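Long-range contacts in single-stranded DNA-binding protein 1 (Streptomyces coelicolor, PDB 4DAM), which probably binds single-stranded DNA through an OB-fold domain, the part present in this chain, and works as a homotetramer: residues E15-T26 with V83-K94; F30-F41 with R71-L81. The protein carries 1 engineered substitution. All coordinates share one frame; numbering follows the deposited sequence.

Contact 1: E15-T26 with V83-K94; sequences EIMICAVGNVAT and VGDPVVVQGRLK. Engineered in segment 15-26: Ile16 (natural residue Thr).
Strands 17-24 and 86-94 pair antiparallel from Met17-Arg92 to Asn23-Pro86, their axes 4.6 Å apart at closest approach and their directions 138° apart. Backbone bonds alternate with CA-H...O contacts; Leu93 N donates to Ile16 O at 2.8 Å, Ile16 being an engineered residue. At the other end Val24 N meets Asp85 O and Val24 O takes Gly84 N. Glu15 bends at chi2 (-89°), which brings OE1 to Lys94 NZ at 2.7 Å in a salt bridge on the syn side, while its CD rests 3.6 Å from Arg92 CD. Its OE2 bonds Tyr49 OH of the second subunit. A water accepts from Ile16 N, within hydrogen-bonding distance of OE1 and Leu93 O. Replacing Glu15 with alanine would probably cost Lys94 this salt bridge and leave that Tyr49 without its carboxylate partner. Met17 runs alongside Arg92, SD 3.5 Å from Arg92 CG, and its twice-bent chain turns CE over the Gly91 carbonyl. Val24 CG2 packs on Val87 CG1 at 3.9 Å. Ile18, Ala20 and Val89 face the interior of the OB-fold barrel, against Ile110 of strand 103-112; Val24 lies on Phe41 of strand 36-51. On the other face Val88 meets Val88 of the third subunit.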
loop_
_atom_site.group_PDB
_atom_site.type_symbol
_atom_site.label_atom_id
_atom_site.label_comp_id
_atom_site.label_asym_id
_atom_site.label_seq_id
_atom_site.Cartn_x
_atom_site.Cartn_y
_atom_site.Cartn_z
ATOM N N GLU A 15 -3.654 -2.440 11.002
ATOM C CA GLU A 15 -2.532 -1.534 10.932
ATOM C C GLU A 15 -2.536 -0.987 9.512
ATOM O O GLU A 15 -3.003 -1.632 8.563
ATOM C CB GLU A 15 -1.226 -2.282 11.210
ATOM C CG GLU A 15 -1.125 -2.791 12.623
ATOM C CD GLU A 15 -0.509 -1.790 13.569
ATOM O OE1 GLU A 15 -0.455 -0.577 13.252
ATOM O OE2 GLU A 15 -0.058 -2.223 14.643
ATOM N N ILE A 16 -2.050 0.224 9.360
ATOM C CA ILE A 16 -1.954 0.833 8.058
ATOM C C ILE A 16 -0.490 0.766 7.628
ATOM O O ILE A 16 0.345 1.416 8.224
ATOM C CB ILE A 16 -2.444 2.293 8.128
ATOM C CG1 ILE A 16 -3.833 2.323 8.794
ATOM C CG2 ILE A 16 -2.492 2.889 6.724
ATOM C CD1 ILE A 16 -4.224 3.588 9.555
ATOM N N MET A 17 -0.190 -0.055 6.623
ATOM C CA MET A 17 1.158 -0.164 6.091
ATOM C C MET A 17 1.348 0.951 5.067
ATOM O O MET A 17 0.396 1.461 4.447
ATOM C CB MET A 17 1.372 -1.515 5.386
ATOM C CG MET A 17 1.364 -2.730 6.285
ATOM S SD MET A 17 2.338 -2.556 7.777
ATOM C CE MET A 17 4.096 -2.283 7.204
ATOM N N ILE A 18 2.578 1.400 4.956
ATOM C CA ILE A 18 2.948 2.393 3.966
ATOM C C ILE A 18 4.313 2.033 3.411
ATOM O O ILE A 18 5.151 1.474 4.123
ATOM C CB ILE A 18 2.980 3.792 4.629
ATOM C CG1 ILE A 18 3.374 4.916 3.699
ATOM C CG2 ILE A 18 3.978 3.851 5.756
ATOM C CD1 ILE A 18 3.321 6.238 4.459
ATOM N N CYS A 19 4.511 2.345 2.140
ATOM C CA CYS A 19 5.841 2.289 1.547
ATOM C C CYS A 19 6.118 3.685 1.014
ATOM O O CYS A 19 5.307 4.248 0.258
ATOM C CB CYS A 19 5.888 1.259 0.441
ATOM S SG CYS A 19 7.499 1.354 -0.376
ATOM N N ALA A 20 7.213 4.272 1.482
ATOM C CA ALA A 20 7.557 5.685 1.223
ATOM C C ALA A 20 8.952 5.699 0.602
ATOM O O ALA A 20 9.867 5.040 1.095
ATOM C CB ALA A 20 7.530 6.496 2.524
ATOM N N VAL A 21 9.073 6.382 -0.519
ATOM C CA VAL A 21 10.340 6.502 -1.233
ATOM C C VAL A 21 10.724 7.962 -1.188
ATOM O O VAL A 21 10.021 8.819 -1.728
ATOM C CB VAL A 21 10.173 6.007 -2.670
ATOM C CG1 VAL A 21 11.509 6.086 -3.420
ATOM C CG2 VAL A 21 9.628 4.582 -2.661
ATOM N N GLY A 22 11.823 8.272 -0.506
ATOM C CA GLY A 22 12.182 9.636 -0.319
ATOM C C GLY A 22 13.637 9.801 0.039
ATOM O O GLY A 22 14.451 8.972 -0.273
ATOM N N ASN A 23 13.935 10.913 0.689
ATOM C CA ASN A 23 15.284 11.221 1.091
ATOM C C ASN A 23 15.387 11.463 2.582
ATOM O O ASN A 23 14.506 12.062 3.191
ATOM C CB ASN A 23 15.808 12.418 0.302
ATOM C CG ASN A 23 15.962 12.082 -1.171
ATOM O OD1 ASN A 23 17.030 11.721 -1.629
ATOM N ND2 ASN A 23 14.886 12.146 -1.891
ATOM N N VAL A 24 16.484 10.978 3.152
ATOM C CA VAL A 24 16.826 11.272 4.537
ATOM C C VAL A 24 17.012 12.790 4.678
ATOM O O VAL A 24 17.840 13.398 3.985
ATOM C CB VAL A 24 18.063 10.500 5.003
ATOM C CG1 VAL A 24 18.423 10.914 6.451
ATOM C CG2 VAL A 24 17.866 8.976 4.857
ATOM N N ALA A 25 16.236 13.409 5.572
ATOM C CA ALA A 25 16.163 14.875 5.642
ATOM C C ALA A 25 16.881 15.454 6.855
ATOM O O ALA A 25 17.177 16.651 6.896
ATOM C CB ALA A 25 14.698 15.321 5.597
ATOM N N THR A 26 17.147 14.621 7.845
ATOM C CA THR A 26 17.907 14.987 9.048
ATOM C C THR A 26 18.886 13.896 9.376
ATOM O O THR A 26 18.642 12.722 9.047
ATOM C CB THR A 26 16.993 15.207 10.295
ATOM O OG1 THR A 26 16.284 13.989 10.648
ATOM C CG2 THR A 26 16.014 16.375 10.044
ATOM N N VAL A 83 22.127 12.328 5.792
ATOM C CA VAL A 83 21.306 13.336 5.130
ATOM C C VAL A 83 21.539 13.332 3.628
ATOM O O VAL A 83 22.687 13.284 3.144
ATOM C CB VAL A 83 21.543 14.761 5.679
ATOM C CG1 VAL A 83 20.893 15.818 4.768
ATOM C CG2 VAL A 83 21.017 14.869 7.086
ATOM N N GLY A 84 20.431 13.385 2.895
ATOM C CA GLY A 84 20.456 13.368 1.447
ATOM C C GLY A 84 20.277 12.004 0.813
ATOM O O GLY A 84 19.932 11.924 -0.376
ATOM N N ASP A 85 20.469 10.923 1.577
ATOM C CA ASP A 85 20.405 9.583 1.009
ATOM C C ASP A 85 18.992 9.248 0.509
ATOM O O ASP A 85 18.011 9.362 1.268
ATOM C CB ASP A 85 20.763 8.518 2.038
ATOM C CG ASP A 85 22.247 8.424 2.323
ATOM O OD1 ASP A 85 23.059 9.051 1.602
ATOM O OD2 ASP A 85 22.591 7.682 3.275
ATOM N N PRO A 86 18.882 8.784 -0.741
ATOM C CA PRO A 86 17.588 8.275 -1.217
ATOM C C PRO A 86 17.320 6.902 -0.642
ATOM O O PRO A 86 18.176 6.016 -0.701
ATOM C CB PRO A 86 17.747 8.230 -2.731
ATOM C CG PRO A 86 19.197 8.152 -2.949
ATOM C CD PRO A 86 19.854 8.907 -1.841
ATOM N N VAL A 87 16.138 6.739 -0.031
ATOM C CA VAL A 87 15.810 5.497 0.636
ATOM C C VAL A 87 14.379 5.065 0.318
ATOM O O VAL A 87 13.544 5.886 -0.065
ATOM C CB VAL A 87 15.969 5.597 2.176
ATOM C CG1 VAL A 87 17.432 5.826 2.546
ATOM C CG2 VAL A 87 15.095 6.693 2.754
ATOM N N VAL A 88 14.157 3.764 0.444
ATOM C CA VAL A 88 12.827 3.185 0.432
ATOM C C VAL A 88 12.542 2.668 1.840
ATOM O O VAL A 88 13.366 1.955 2.425
ATOM C CB VAL A 88 12.660 2.103 -0.647
ATOM C CG1 VAL A 88 13.783 1.090 -0.689
ATOM C CG2 VAL A 88 11.301 1.408 -0.495
ATOM N N VAL A 89 11.389 3.049 2.373
ATOM C CA VAL A 89 10.992 2.696 3.734
ATOM C C VAL A 89 9.632 2.007 3.670
ATOM O O VAL A 89 8.702 2.541 3.073
ATOM C CB VAL A 89 10.916 3.960 4.635
ATOM C CG1 VAL A 89 10.371 3.619 6.049
ATOM C CG2 VAL A 89 12.289 4.684 4.686
ATOM N N GLN A 90 9.530 0.836 4.294
ATOM C CA GLN A 90 8.241 0.166 4.488
ATOM C C GLN A 90 7.977 0.070 5.972
ATOM O O GLN A 90 8.849 -0.317 6.742
ATOM C CB GLN A 90 8.251 -1.228 3.900
ATOM C CG GLN A 90 6.862 -1.830 3.818
ATOM C CD GLN A 90 6.863 -3.355 3.884
ATOM O OE1 GLN A 90 5.970 -3.992 3.315
ATOM N NE2 GLN A 90 7.861 -3.948 4.552
ATOM N N GLY A 91 6.767 0.407 6.397
ATOM C CA GLY A 91 6.449 0.236 7.798
ATOM C C GLY A 91 5.045 0.662 8.128
ATOM O O GLY A 91 4.240 0.901 7.240
ATOM N N ARG A 92 4.759 0.737 9.420
ATOM C CA ARG A 92 3.413 1.045 9.881
ATOM C C ARG A 92 3.253 2.535 10.111
ATOM O O ARG A 92 4.067 3.161 10.807
ATOM C CB ARG A 92 3.141 0.292 11.184
ATOM C CG ARG A 92 3.107 -1.201 10.965
ATOM C CD ARG A 92 2.751 -2.026 12.160
ATOM N NE ARG A 92 3.925 -2.601 12.799
ATOM C CZ ARG A 92 4.568 -3.698 12.374
ATOM N NH1 ARG A 92 4.170 -4.381 11.298
ATOM N NH2 ARG A 92 5.622 -4.115 13.043
ATOM N N LEU A 93 2.198 3.099 9.551
ATOM C CA LEU A 93 1.920 4.528 9.675
ATOM C C LEU A 93 1.210 4.829 10.986
ATOM O O LEU A 93 0.204 4.187 11.304
ATOM C CB LEU A 93 1.038 4.984 8.516
ATOM C CG LEU A 93 0.583 6.452 8.469
ATOM C CD1 LEU A 93 1.763 7.395 8.260
ATOM C CD2 LEU A 93 -0.505 6.692 7.428
ATOM N N LYS A 94 1.729 5.814 11.715
ATOM C CA LYS A 94 1.079 6.327 12.921
ATOM C C LYS A 94 0.906 7.836 12.815
ATOM O O LYS A 94 1.888 8.571 12.782
ATOM C CB LYS A 94 1.875 5.931 14.163
ATOM C CG LYS A 94 2.146 4.427 14.311
ATOM C CD LYS A 94 0.894 3.664 14.677
ATOM C CE LYS A 94 0.955 2.143 14.484
ATOM N NZ LYS A 94 -0.294 1.491 15.004
HETATM O O HOH W 1 -0.756 1.618 11.446
#

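Contact 2: F30-F41 with R71-L81; sequences FRDLANGPSVRF and RQLATNASGSL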
loop_
_atom_site.group_PDB
_atom_site.type_symbol
_atom_site.label_atom_id
_atom_site.label_comp_id
_atom_site.label_asym_id
_atom_site.label_seq_id
_atom_site.Cartn_x
_atom_site.Cartn_y
_atom_site.Cartn_z
ATOM N N PHE A 30 20.690 7.988 17.063
ATOM C CA PHE A 30 20.718 6.659 17.663
ATOM C C PHE A 30 20.682 6.768 19.183
ATOM O O PHE A 30 21.422 7.552 19.766
ATOM C CB PHE A 30 21.999 5.914 17.254
ATOM C CG PHE A 30 22.123 4.560 17.887
ATOM C CD1 PHE A 30 22.807 4.402 19.093
ATOM C CD2 PHE A 30 21.535 3.443 17.297
ATOM C CE1 PHE A 30 22.897 3.153 19.695
ATOM C CE2 PHE A 30 21.633 2.191 17.891
ATOM C CZ PHE A 30 22.320 2.059 19.098
ATOM N N ARG A 31 19.820 5.961 19.792
ATOM C CA ARG A 31 19.706 5.900 21.263
ATOM C C ARG A 31 19.640 4.447 21.715
ATOM O O ARG A 31 18.896 3.649 21.167
ATOM C CB ARG A 31 18.453 6.630 21.702
ATOM C CG ARG A 31 18.566 8.124 21.529
ATOM C CD ARG A 31 17.245 8.840 21.585
ATOM N NE ARG A 31 16.523 8.708 22.840
ATOM C CZ ARG A 31 16.805 9.386 23.953
ATOM N NH1 ARG A 31 17.847 10.208 24.010
ATOM N NH2 ARG A 31 16.044 9.213 25.019
ATOM N N ASP A 32 20.430 4.112 22.725
ATOM C CA ASP A 32 20.357 2.811 23.358
ATOM C C ASP A 32 19.352 2.903 24.515
ATOM O O ASP A 32 19.593 3.572 25.497
ATOM C CB ASP A 32 21.730 2.365 23.860
ATOM C CG ASP A 32 22.394 1.339 22.964
ATOM O OD1 ASP A 32 21.712 0.403 22.480
ATOM O OD2 ASP A 32 23.620 1.473 22.760
ATOM N N LEU A 33 18.214 2.264 24.361
ATOM C CA LEU A 33 17.157 2.271 25.361
ATOM C C LEU A 33 17.184 0.953 26.130
ATOM O O LEU A 33 17.818 0.011 25.676
ATOM C CB LEU A 33 15.802 2.463 24.671
ATOM C CG LEU A 33 15.681 3.717 23.785
ATOM C CD1 LEU A 33 14.344 3.677 23.061
ATOM C CD2 LEU A 33 15.831 4.995 24.604
ATOM N N ALA A 34 16.472 0.873 27.259
ATOM C CA ALA A 34 16.350 -0.408 27.955
ATOM C C ALA A 34 15.693 -1.449 27.065
ATOM O O ALA A 34 15.974 -2.622 27.195
ATOM C CB ALA A 34 15.582 -0.285 29.235
ATOM N N ASN A 35 14.806 -1.000 26.181
ATOM C CA ASN A 35 14.131 -1.892 25.248
ATOM C C ASN A 35 14.979 -2.298 24.049
ATOM O O ASN A 35 14.566 -3.152 23.271
ATOM C CB ASN A 35 12.874 -1.225 24.719
ATOM C CG ASN A 35 11.773 -1.129 25.737
ATOM O OD1 ASN A 35 11.765 -1.841 26.740
ATOM N ND2 ASN A 35 10.830 -0.227 25.483
ATOM N N GLY A 36 16.160 -1.698 23.914
ATOM C CA GLY A 36 17.087 -2.015 22.827
ATOM C C GLY A 36 17.481 -0.796 22.000
ATOM O O GLY A 36 17.056 0.319 22.301
ATOM N N PRO A 37 18.251 -1.004 20.930
ATOM C CA PRO A 37 18.641 0.106 20.065
ATOM C C PRO A 37 17.467 0.771 19.358
ATOM O O PRO A 37 16.468 0.114 19.031
ATOM C CB PRO A 37 19.585 -0.536 19.046
ATOM C CG PRO A 37 19.335 -1.985 19.106
ATOM C CD PRO A 37 18.830 -2.287 20.483
ATOM N N SER A 38 17.587 2.071 19.143
ATOM C CA SER A 38 16.533 2.840 18.472
ATOM C C SER A 38 17.190 3.849 17.597
ATOM O O SER A 38 18.210 4.420 17.989
ATOM C CB SER A 38 15.683 3.557 19.522
ATOM O OG SER A 38 14.974 4.684 19.014
ATOM N N VAL A 39 16.627 4.074 16.414
ATOM C CA VAL A 39 17.059 5.166 15.566
ATOM C C VAL A 39 15.861 5.905 15.028
ATOM O O VAL A 39 14.794 5.309 14.836
ATOM C CB VAL A 39 17.881 4.613 14.409
ATOM C CG1 VAL A 39 16.991 3.936 13.373
ATOM C CG2 VAL A 39 18.764 5.707 13.816
ATOM N N ARG A 40 16.006 7.213 14.852
ATOM C CA ARG A 40 14.958 8.028 14.252
ATOM C C ARG A 40 15.592 8.987 13.278
ATOM O O ARG A 40 16.730 9.446 13.474
ATOM C CB ARG A 40 14.139 8.777 15.285
ATOM C CG ARG A 40 14.866 9.785 16.083
ATOM C CD ARG A 40 13.902 10.758 16.729
ATOM N NE ARG A 40 14.606 11.535 17.730
ATOM C CZ ARG A 40 15.229 12.689 17.524
ATOM N NH1 ARG A 40 15.229 13.270 16.331
ATOM N NH2 ARG A 40 15.852 13.273 18.539
ATOM N N PHE A 41 14.861 9.261 12.212
ATOM C CA PHE A 41 15.256 10.287 11.254
ATOM C C PHE A 41 14.038 10.822 10.540
ATOM O O PHE A 41 13.002 10.165 10.457
ATOM C CB PHE A 41 16.303 9.785 10.246
ATOM C CG PHE A 41 15.828 8.675 9.370
ATOM C CD1 PHE A 41 15.314 8.940 8.110
ATOM C CD2 PHE A 41 15.936 7.363 9.785
ATOM C CE1 PHE A 41 14.873 7.897 7.292
ATOM C CE2 PHE A 41 15.508 6.314 8.975
ATOM C CZ PHE A 41 14.982 6.595 7.728
ATOM N N ARG A 71 15.943 -2.552 17.075
ATOM C CA ARG A 71 16.655 -3.815 16.951
ATOM C C ARG A 71 17.717 -3.774 15.841
ATOM O O ARG A 71 18.431 -2.754 15.707
ATOM C CB ARG A 71 15.656 -4.958 16.805
ATOM C CG ARG A 71 14.725 -5.041 18.022
ATOM C CD ARG A 71 14.470 -6.481 18.401
ATOM N NE ARG A 71 13.449 -6.637 19.449
ATOM C CZ ARG A 71 13.584 -6.215 20.714
ATOM N NH1 ARG A 71 14.682 -5.569 21.124
ATOM N NH2 ARG A 71 12.598 -6.421 21.578
ATOM N N GLN A 72 17.858 -4.845 15.059
ATOM C CA GLN A 72 18.954 -4.910 14.092
ATOM C C GLN A 72 18.836 -3.837 13.014
ATOM O O GLN A 72 19.845 -3.293 12.560
ATOM C CB GLN A 72 19.085 -6.298 13.455
ATOM C CG GLN A 72 20.411 -6.506 12.746
ATOM C CD GLN A 72 21.603 -6.457 13.695
ATOM O OE1 GLN A 72 21.586 -7.078 14.769
ATOM N NE2 GLN A 72 22.637 -5.698 13.317
ATOM N N LEU A 73 17.608 -3.496 12.626
ATOM C CA LEU A 73 17.412 -2.427 11.651
ATOM C C LEU A 73 17.977 -1.099 12.171
ATOM O O LEU A 73 18.612 -0.348 11.444
ATOM C CB LEU A 73 15.935 -2.250 11.312
ATOM C CG LEU A 73 15.554 -1.180 10.288
ATOM C CD1 LEU A 73 16.335 -1.336 8.998
ATOM C CD2 LEU A 73 14.047 -1.251 10.028
ATOM N N ALA A 74 17.738 -0.795 13.441
ATOM C CA ALA A 74 18.333 0.408 14.031
ATOM C C ALA A 74 19.867 0.375 14.020
ATOM O O ALA A 74 20.504 1.361 13.674
ATOM C CB ALA A 74 17.829 0.596 15.445
ATOM N N THR A 75 20.444 -0.743 14.443
ATOM C CA THR A 75 21.904 -0.891 14.478
ATOM C C THR A 75 22.497 -0.696 13.076
ATOM O O THR A 75 23.414 0.131 12.866
ATOM C CB THR A 75 22.262 -2.258 15.068
ATOM O OG1 THR A 75 21.780 -2.291 16.425
ATOM C CG2 THR A 75 23.749 -2.515 15.046
ATOM N N ASN A 76 21.911 -1.359 12.102
ATOM C CA ASN A 76 22.393 -1.233 10.722
ATOM C C ASN A 76 22.166 0.156 10.116
ATOM O O ASN A 76 23.051 0.727 9.443
ATOM C CB ASN A 76 21.805 -2.337 9.851
ATOM C CG ASN A 76 22.297 -3.713 10.243
ATOM O OD1 ASN A 76 23.254 -3.846 11.033
ATOM N ND2 ASN A 76 21.629 -4.745 9.741
ATOM N N ALA A 77 21.005 0.733 10.342
ATOM C CA ALA A 77 20.723 2.080 9.860
ATOM C C ALA A 77 21.658 3.125 10.445
ATOM O O ALA A 77 21.978 4.110 9.778
ATOM C CB ALA A 77 19.279 2.459 10.134
ATOM N N SER A 78 22.023 2.958 11.718
ATOM C CA SER A 78 22.855 3.939 12.401
ATOM C C SER A 78 24.223 4.083 11.745
ATOM O O SER A 78 24.800 5.143 11.799
ATOM C CB SER A 78 23.001 3.619 13.881
ATOM O OG SER A 78 23.818 2.481 14.068
ATOM N N GLY A 79 24.693 3.030 11.095
ATOM C CA GLY A 79 25.969 3.067 10.378
ATOM C C GLY A 79 25.905 3.361 8.891
ATOM O O GLY A 79 26.930 3.495 8.243
ATOM N N SER A 80 24.695 3.451 8.357
ATOM C CA SER A 80 24.468 3.468 6.912
ATOM C C SER A 80 23.768 4.705 6.344
ATOM O O SER A 80 24.007 5.059 5.196
ATOM C CB SER A 80 23.666 2.216 6.544
ATOM O OG SER A 80 23.538 2.064 5.139
ATOM N N LEU A 81 22.927 5.370 7.128
ATOM C CA LEU A 81 22.124 6.476 6.612
ATOM C C LEU A 81 22.663 7.860 6.970
ATOM O O LEU A 81 23.031 8.126 8.107
ATOM C CB LEU A 81 20.670 6.367 7.110
ATOM C CG LEU A 81 19.918 5.076 6.801
ATOM C CD1 LEU A 81 18.493 5.162 7.308
ATOM C CD2 LEU A 81 19.912 4.817 5.301
HETATM O O HOH W 2 15.424 -2.311 19.783
#
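Phe30 and Phe41 bring their rings to the helix 71-80 region at two places. At the Phe30 ring, Ala74 O lies by the edge, near the ring plane, 4.3 Å from CD2, and Asp32 OD2 of the same strand also sits at the edge, in plane. Ser78 CB approaches the same CD2 obliquely at 3.7 Å. Ser78 OG donates to Thr75 O one turn back, which holds the serine hydroxyl against its own helix. The Phe41 ring is met obliquely by one methyl, Leu81 CD1, 3.6 Å from CE2, and the two side chains cross at about a right angle. With chi1 at 63° the Phe41 ring sits between its own backbone N and carbonyl carbon, a placement that brings CE2 and CZ to the Leu81 methyl.

Between the rings the packing is mainly apolar. Ala74 CB fits against the strand backbone, 3.8 Å from Val39 N, while Val39 CG1, in one of two conformers, reaches both Ala74 CB and Ala77 CB, the latter at 4.2 Å. Pro37 lays CG 3.6 Å from Thr75 OG1. Such short helix residues let the strand 36-41 axis come within 6.7 Å of the helix axis, at 53° between their directions.

The polar part lies around Arg71. Its NH1 donates to Asn35 O at 3.2 Å, in the carbonyl plane but tilted from the guanidinium plane, and a water links Arg71 N to Pro37 O, beside a weak direct bond between the two.

Helix 71-80, between strands 56-70 and 86-100 in chain order, is the OB-fold helix, packed here on the hairpin of strands 30-33 and 36-41. Beside it in the sheet, Val39 and Phe41 pair with Ala69 and Val67 of strand 56-70; Leu73 packs on Ile115 of strand 114-117 and on Leu119 of the third subunit.

How the contacts relate
Contact 1 lies at the heart of the chain, its centre 3 Å from the chain's, with 2 of 24 touching residues exposed; contact 2 sits about 14 Å out, nearer the surface, with 3 of 12 exposed. Both use strand 17-33, one through its first part and the other through its end. Their chemistry differs accordingly: contact 1 buries 1089 Å² and rests on regular backbone bonds between sheet neighbours, while contact 2 buries 450 Å² and relies on side-chain packing, helix alanines against Pro37 and Val39 and two phenylalanines against Ser78 and Leu81, with a few polar links. They meet where Val24 CG2 lies 4.0 Å from Phe41 CE1 and Val87 CG1 touches Leu81 CD2, giving helix and sheet a shared apolar junction.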